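Long-range contacts in histidine--tRNA ligase (Thermus thermophilus, PDB 1ADJ), which attaches histidine to tRNA(His) at the expense of ATP, which is split to AMP and diphosphate, as a homodimeric class II aminoacyl-tRNA synthetase: residues R103-G108 / H125-E130; V145-C150 / F305-E310. All coordinates share one frame; numbering follows the deposited sequence.

Contact 1: R103-G108 / H125-E130; sequences RLWMAG and HQVNYE. With HIS (histidine), chain F.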
# COMPACT_ATOMS: atom_id res chain seq x y z
N ARG A 103 -18.38 -2.77 9.62
CA ARG A 103 -17.71 -3.52 8.55
C ARG A 103 -16.44 -2.78 8.14
O ARG A 103 -16.48 -1.60 7.81
CB ARG A 103 -18.65 -3.67 7.35
CG ARG A 103 -19.86 -4.53 7.61
CD ARG A 103 -20.84 -4.45 6.46
NE ARG A 103 -21.98 -5.34 6.63
CZ ARG A 103 -23.05 -5.08 7.37
NH1 ARG A 103 -23.15 -3.94 8.05
NH2 ARG A 103 -24.05 -5.95 7.42
N LEU A 104 -15.31 -3.49 8.15
CA LEU A 104 -14.01 -2.91 7.80
C LEU A 104 -13.32 -3.73 6.72
O LEU A 104 -13.45 -4.95 6.68
CB LEU A 104 -13.10 -2.89 9.02
CG LEU A 104 -13.58 -2.22 10.31
CD1 LEU A 104 -12.58 -2.49 11.43
CD2 LEU A 104 -13.75 -0.73 10.10
N TRP A 105 -12.56 -3.06 5.86
CA TRP A 105 -11.84 -3.77 4.82
C TRP A 105 -10.51 -3.07 4.54
O TRP A 105 -10.37 -1.87 4.77
CB TRP A 105 -12.66 -3.86 3.53
CG TRP A 105 -12.53 -2.67 2.64
CD1 TRP A 105 -13.25 -1.51 2.70
CD2 TRP A 105 -11.60 -2.50 1.56
NE1 TRP A 105 -12.83 -0.63 1.74
CE2 TRP A 105 -11.82 -1.21 1.02
CE3 TRP A 105 -10.60 -3.31 1.00
CZ2 TRP A 105 -11.07 -0.72 -0.05
CZ3 TRP A 105 -9.86 -2.81 -0.07
CH2 TRP A 105 -10.10 -1.53 -0.58
N MET A 106 -9.55 -3.83 4.03
CA MET A 106 -8.25 -3.27 3.69
C MET A 106 -7.55 -4.24 2.75
O MET A 106 -7.98 -5.39 2.61
CB MET A 106 -7.40 -3.05 4.94
CG MET A 106 -6.56 -4.25 5.35
SD MET A 106 -5.24 -3.77 6.46
CE MET A 106 -5.92 -4.30 8.06
N ALA A 107 -6.51 -3.76 2.09
CA ALA A 107 -5.73 -4.58 1.18
C ALA A 107 -4.31 -4.18 1.47
O ALA A 107 -3.99 -2.98 1.48
CB ALA A 107 -6.08 -4.28 -0.27
N GLY A 108 -3.46 -5.15 1.77
CA GLY A 108 -2.07 -4.83 2.08
C GLY A 108 -1.19 -6.05 2.20
O GLY A 108 -1.65 -7.18 2.03
N HIS A 125 0.17 -10.45 -0.43
CA HIS A 125 -0.83 -9.41 -0.22
C HIS A 125 -2.24 -9.98 -0.20
O HIS A 125 -2.58 -10.82 -1.03
CB HIS A 125 -0.73 -8.36 -1.33
CG HIS A 125 0.62 -7.72 -1.42
ND1 HIS A 125 1.70 -8.35 -2.02
CD2 HIS A 125 1.09 -6.54 -0.95
CE1 HIS A 125 2.77 -7.58 -1.92
NE2 HIS A 125 2.42 -6.47 -1.27
N GLN A 126 -3.05 -9.49 0.72
CA GLN A 126 -4.41 -9.97 0.81
C GLN A 126 -5.44 -8.89 1.06
O GLN A 126 -5.11 -7.81 1.57
CB GLN A 126 -4.54 -11.08 1.87
CG GLN A 126 -4.47 -10.64 3.33
CD GLN A 126 -4.56 -11.82 4.30
OE1 GLN A 126 -4.17 -12.94 3.96
NE2 GLN A 126 -5.09 -11.57 5.50
N VAL A 127 -6.66 -9.15 0.58
CA VAL A 127 -7.80 -8.25 0.77
C VAL A 127 -8.45 -8.86 2.00
O VAL A 127 -8.66 -10.07 2.05
CB VAL A 127 -8.77 -8.29 -0.43
CG1 VAL A 127 -10.05 -7.54 -0.09
CG2 VAL A 127 -8.11 -7.66 -1.65
N ASN A 128 -8.76 -8.03 2.98
CA ASN A 128 -9.33 -8.49 4.23
C ASN A 128 -10.64 -7.78 4.53
O ASN A 128 -10.70 -6.55 4.47
CB ASN A 128 -8.31 -8.22 5.34
CG ASN A 128 -8.67 -8.87 6.65
OD1 ASN A 128 -8.24 -9.99 6.95
ND2 ASN A 128 -9.40 -8.13 7.49
N TYR A 129 -11.68 -8.56 4.81
CA TYR A 129 -13.00 -8.03 5.14
C TYR A 129 -13.36 -8.47 6.55
O TYR A 129 -13.11 -9.63 6.91
CB TYR A 129 -14.07 -8.54 4.17
CG TYR A 129 -15.48 -8.24 4.62
CD1 TYR A 129 -15.99 -6.95 4.56
CD2 TYR A 129 -16.30 -9.26 5.12
CE1 TYR A 129 -17.29 -6.67 4.98
CE2 TYR A 129 -17.60 -8.98 5.54
CZ TYR A 129 -18.08 -7.68 5.47
OH TYR A 129 -19.37 -7.39 5.88
N GLU A 130 -14.05 -7.61 7.28
CA GLU A 130 -14.40 -7.88 8.66
C GLU A 130 -15.76 -7.26 9.02
O GLU A 130 -16.04 -6.12 8.66
CB GLU A 130 -13.29 -7.29 9.54
CG GLU A 130 -12.60 -8.22 10.51
CD GLU A 130 -12.03 -9.47 9.87
OE1 GLU A 130 -12.77 -10.47 9.78
OE2 GLU A 130 -10.84 -9.48 9.51
N HIS F . -7.45 -13.79 9.19
CA HIS F . -7.90 -14.81 8.24
C HIS F . -6.76 -15.31 7.36
O HIS F . -5.62 -14.84 7.57
CB HIS F . -9.05 -14.27 7.39
CG HIS F . -10.27 -13.91 8.19
ND1 HIS F . -10.82 -14.77 9.11
CD2 HIS F . -10.99 -12.77 8.25
CE1 HIS F . -11.83 -14.17 9.71
NE2 HIS F . -11.96 -12.96 9.20
OXT HIS F . -7.00 -16.18 6.49
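Tyr129 CG stands anti to the backbone N (chi1 169°), which sets the phenol alongside Arg103. The arginine chain is extended from CG to NE and runs beside the ring in the same direction. The two segments belong to an antiparallel beta hairpin, the strand-loop-strand of class II synthetase motif 2. Arg103 CD lies 3.3 Å from Tyr129 OH, and the guanidinium and ring planes are 37° apart. The charged end goes further, to a salt bridge with Glu142 of helix 137-153.

Three hydrogen-bonded pairs join the strands: Leu104 with Glu130, Met106 with Asn128, and Gly108 with Gln126. Each uses two backbone bonds, as in the 2.8 Å bond from Asn128 N to Met106 O. Between them lie the non-hydrogen-bonded pairs Trp105 with Tyr129 and Ala107 with Val127. On their face Ala107 CB touches Val127 CG2 at 4.2 Å, and helix 14-33 packs over both residues. Trp105 NE1 is bonded to Glu32 of that helix.

The other face carries Leu104, Met106, Gln126, Asn128 and Glu130. Met106 CG packs at 4.3 Å on Asn128 CB, and Met86 of helix 83-92 touches Leu104 and Met106. This face also meets the bound histidine. Glu130 bends at its second torsion (chi2 54°), which brings its carboxylate to the ligand. Asn128 ND2 steadies it with a 2.8 Å bond to Glu130 OE2, which it meets from above the carboxylate plane. Glu130 OE1 accepts the bond from the ligand imidazole NE2 at 2.7 Å.

Contact 2: V145-C150 / F305-E310; sequences VLLYEC and FAFGVE. With HIS (histidine), chain F.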
# COMPACT_ATOMS: atom_id res chain seq x y z
N VAL A 145 -20.81 -14.51 0.73
CA VAL A 145 -21.25 -13.99 -0.56
C VAL A 145 -20.30 -12.91 -1.06
O VAL A 145 -20.02 -12.83 -2.26
CB VAL A 145 -22.67 -13.41 -0.48
CG1 VAL A 145 -23.19 -13.06 -1.86
CG2 VAL A 145 -23.60 -14.40 0.17
N LEU A 146 -19.81 -12.07 -0.15
CA LEU A 146 -18.90 -11.00 -0.53
C LEU A 146 -17.60 -11.57 -1.10
O LEU A 146 -17.15 -11.14 -2.16
CB LEU A 146 -18.63 -10.07 0.65
CG LEU A 146 -19.83 -9.23 1.10
CD1 LEU A 146 -19.50 -8.50 2.39
CD2 LEU A 146 -20.24 -8.24 0.02
N LEU A 147 -17.03 -12.56 -0.42
CA LEU A 147 -15.81 -13.19 -0.91
C LEU A 147 -16.06 -13.80 -2.28
O LEU A 147 -15.27 -13.63 -3.21
CB LEU A 147 -15.34 -14.28 0.06
CG LEU A 147 -14.23 -15.21 -0.44
CD1 LEU A 147 -13.03 -14.39 -0.89
CD2 LEU A 147 -13.83 -16.20 0.65
N TYR A 148 -17.18 -14.51 -2.39
CA TYR A 148 -17.57 -15.17 -3.63
C TYR A 148 -17.70 -14.15 -4.76
O TYR A 148 -17.16 -14.33 -5.85
CB TYR A 148 -18.90 -15.91 -3.41
CG TYR A 148 -19.40 -16.69 -4.60
CD1 TYR A 148 -18.69 -17.80 -5.08
CD2 TYR A 148 -20.59 -16.34 -5.25
CE1 TYR A 148 -19.15 -18.53 -6.17
CE2 TYR A 148 -21.06 -17.06 -6.35
CZ TYR A 148 -20.33 -18.16 -6.81
OH TYR A 148 -20.78 -18.88 -7.89
N GLU A 149 -18.39 -13.05 -4.47
CA GLU A 149 -18.60 -12.00 -5.45
C GLU A 149 -17.32 -11.25 -5.87
O GLU A 149 -17.19 -10.87 -7.03
CB GLU A 149 -19.68 -11.03 -4.97
CG GLU A 149 -21.07 -11.59 -5.14
CD GLU A 149 -21.37 -11.97 -6.59
OE1 GLU A 149 -21.31 -11.08 -7.46
OE2 GLU A 149 -21.66 -13.16 -6.85
N CYS A 150 -16.38 -11.05 -4.94
CA CYS A 150 -15.12 -10.38 -5.28
C CYS A 150 -14.43 -11.13 -6.42
O CYS A 150 -13.90 -10.53 -7.35
CB CYS A 150 -14.18 -10.36 -4.08
SG CYS A 150 -14.54 -9.14 -2.84
N PHE A 305 -13.33 -12.48 6.07
CA PHE A 305 -12.56 -13.34 5.19
C PHE A 305 -11.36 -12.56 4.70
O PHE A 305 -11.21 -11.38 5.02
CB PHE A 305 -13.41 -13.79 4.00
CG PHE A 305 -13.78 -12.68 3.07
CD1 PHE A 305 -12.92 -12.29 2.05
CD2 PHE A 305 -15.00 -12.03 3.19
CE1 PHE A 305 -13.26 -11.27 1.16
CE2 PHE A 305 -15.36 -11.01 2.31
CZ PHE A 305 -14.49 -10.63 1.29
N ALA A 306 -10.52 -13.23 3.93
CA ALA A 306 -9.34 -12.61 3.36
C ALA A 306 -8.95 -13.49 2.20
O ALA A 306 -9.25 -14.68 2.21
CB ALA A 306 -8.21 -12.57 4.37
N PHE A 307 -8.40 -12.90 1.16
CA PHE A 307 -7.97 -13.71 0.03
C PHE A 307 -6.62 -13.24 -0.49
O PHE A 307 -6.30 -12.04 -0.44
CB PHE A 307 -9.04 -13.76 -1.08
CG PHE A 307 -9.27 -12.46 -1.79
CD1 PHE A 307 -8.37 -12.02 -2.76
CD2 PHE A 307 -10.42 -11.72 -1.57
CE1 PHE A 307 -8.62 -10.87 -3.50
CE2 PHE A 307 -10.69 -10.56 -2.30
CZ PHE A 307 -9.79 -10.14 -3.28
N GLY A 308 -5.81 -14.19 -0.94
CA GLY A 308 -4.50 -13.85 -1.46
C GLY A 308 -4.57 -13.27 -2.86
O GLY A 308 -5.03 -13.94 -3.80
N VAL A 309 -4.11 -12.04 -3.01
CA VAL A 309 -4.11 -11.38 -4.30
C VAL A 309 -3.28 -12.18 -5.32
O VAL A 309 -3.71 -12.37 -6.46
CB VAL A 309 -3.57 -9.94 -4.18
CG1 VAL A 309 -3.59 -9.28 -5.53
CG2 VAL A 309 -4.42 -9.15 -3.21
N GLU A 310 -2.13 -12.69 -4.89
CA GLU A 310 -1.28 -13.49 -5.79
C GLU A 310 -2.02 -14.74 -6.25
O GLU A 310 -2.01 -15.06 -7.44
CB GLU A 310 0.03 -13.89 -5.11
CG GLU A 310 0.98 -12.74 -4.79
CD GLU A 310 0.64 -12.01 -3.49
OE1 GLU A 310 -0.31 -12.41 -2.77
OE2 GLU A 310 1.34 -11.03 -3.16
N HIS F . -7.45 -13.79 9.19
CA HIS F . -7.90 -14.81 8.24
C HIS F . -6.76 -15.31 7.36
O HIS F . -5.62 -14.84 7.57
CB HIS F . -9.05 -14.27 7.39
CG HIS F . -10.27 -13.91 8.19
ND1 HIS F . -10.82 -14.77 9.11
CD2 HIS F . -10.99 -12.77 8.25
CE1 HIS F . -11.83 -14.17 9.71
NE2 HIS F . -11.96 -12.96 9.20
OXT HIS F . -7.00 -16.18 6.49
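The Phe305 ring has one face laid against Leu147. Leu147 CB sits almost exactly over its centre, 3.6 Å from the ring centroid and 6° off the normal. This is a CH-pi contact. Leu147 CD1 reaches beyond it to Phe305 CD1, also at 3.6 Å. Leu146 CB comes in obliquely, 3.8 Å from Phe305 CE2, and Cys150 SG lies more loosely by CZ.

The Phe307 ring is met only obliquely from this helix. Leu147 CD1 lies 3.8 Å from Phe307 CD2. Cys150 CB is 3.9 Å from Phe307 CE2, and Cys150 SG is 5.5 Å from the centroid of the same ring, a sulfur-aromatic contact. Leu147 CD1 therefore wedges against both phenylalanines.

Phe305 and Phe307 are two apart in the strand, so both point toward helix 145-150. The first torsion (chi1 67° in Phe305, similar in Phe307) only sets how each ring is turned. The short segments of helix and strand run nearly alongside each other, at 22°. No hydrogen bond joins them, so the contact rests on apolar packing, with Phe305 at its centre. With an alanine here in place of the phenylalanine, Leu147 CB would probably lose the ring face it covers, and a gap would open between helix and sheet.

Neighbours complete the layer. Phe269 touches both Leu147 and Phe305, while Ile23 of helix 14-33 packs on Phe307. Ala306 points the other way, its CB 3.6 Å from CB of the bound histidine. Gly308 is the N-cap of the helix that follows. This strand-then-helix is motif 3 of the class II catalytic domain, whose largely antiparallel sheet is covered on one face by helices 14-33 and 137-153 and holds the bound histidine on the other.

In the fold
Contact 1 and contact 2 are adjoining parts of one catalytic sheet, their centres about 9 Å apart. Strand 123-132 lies between strands 102-111 and 302-308, so motif 2 and motif 3 sit side by side. Probable backbone hydrogen bonds tie them: Tyr129 N to Phe305 O at 2.9 Å, and His125 O to Val309 N at 2.8 Å. His125 ND1 is also bonded to Glu310 OE2. On the face covered by helix 137-153 the rings of Tyr129 and Phe305 meet, and Leu146 touches Tyr129. On the other face both contacts reach the bound histidine. Tyr263, Tyr264 and Thr83 add further hydrogen bonds to this ligand.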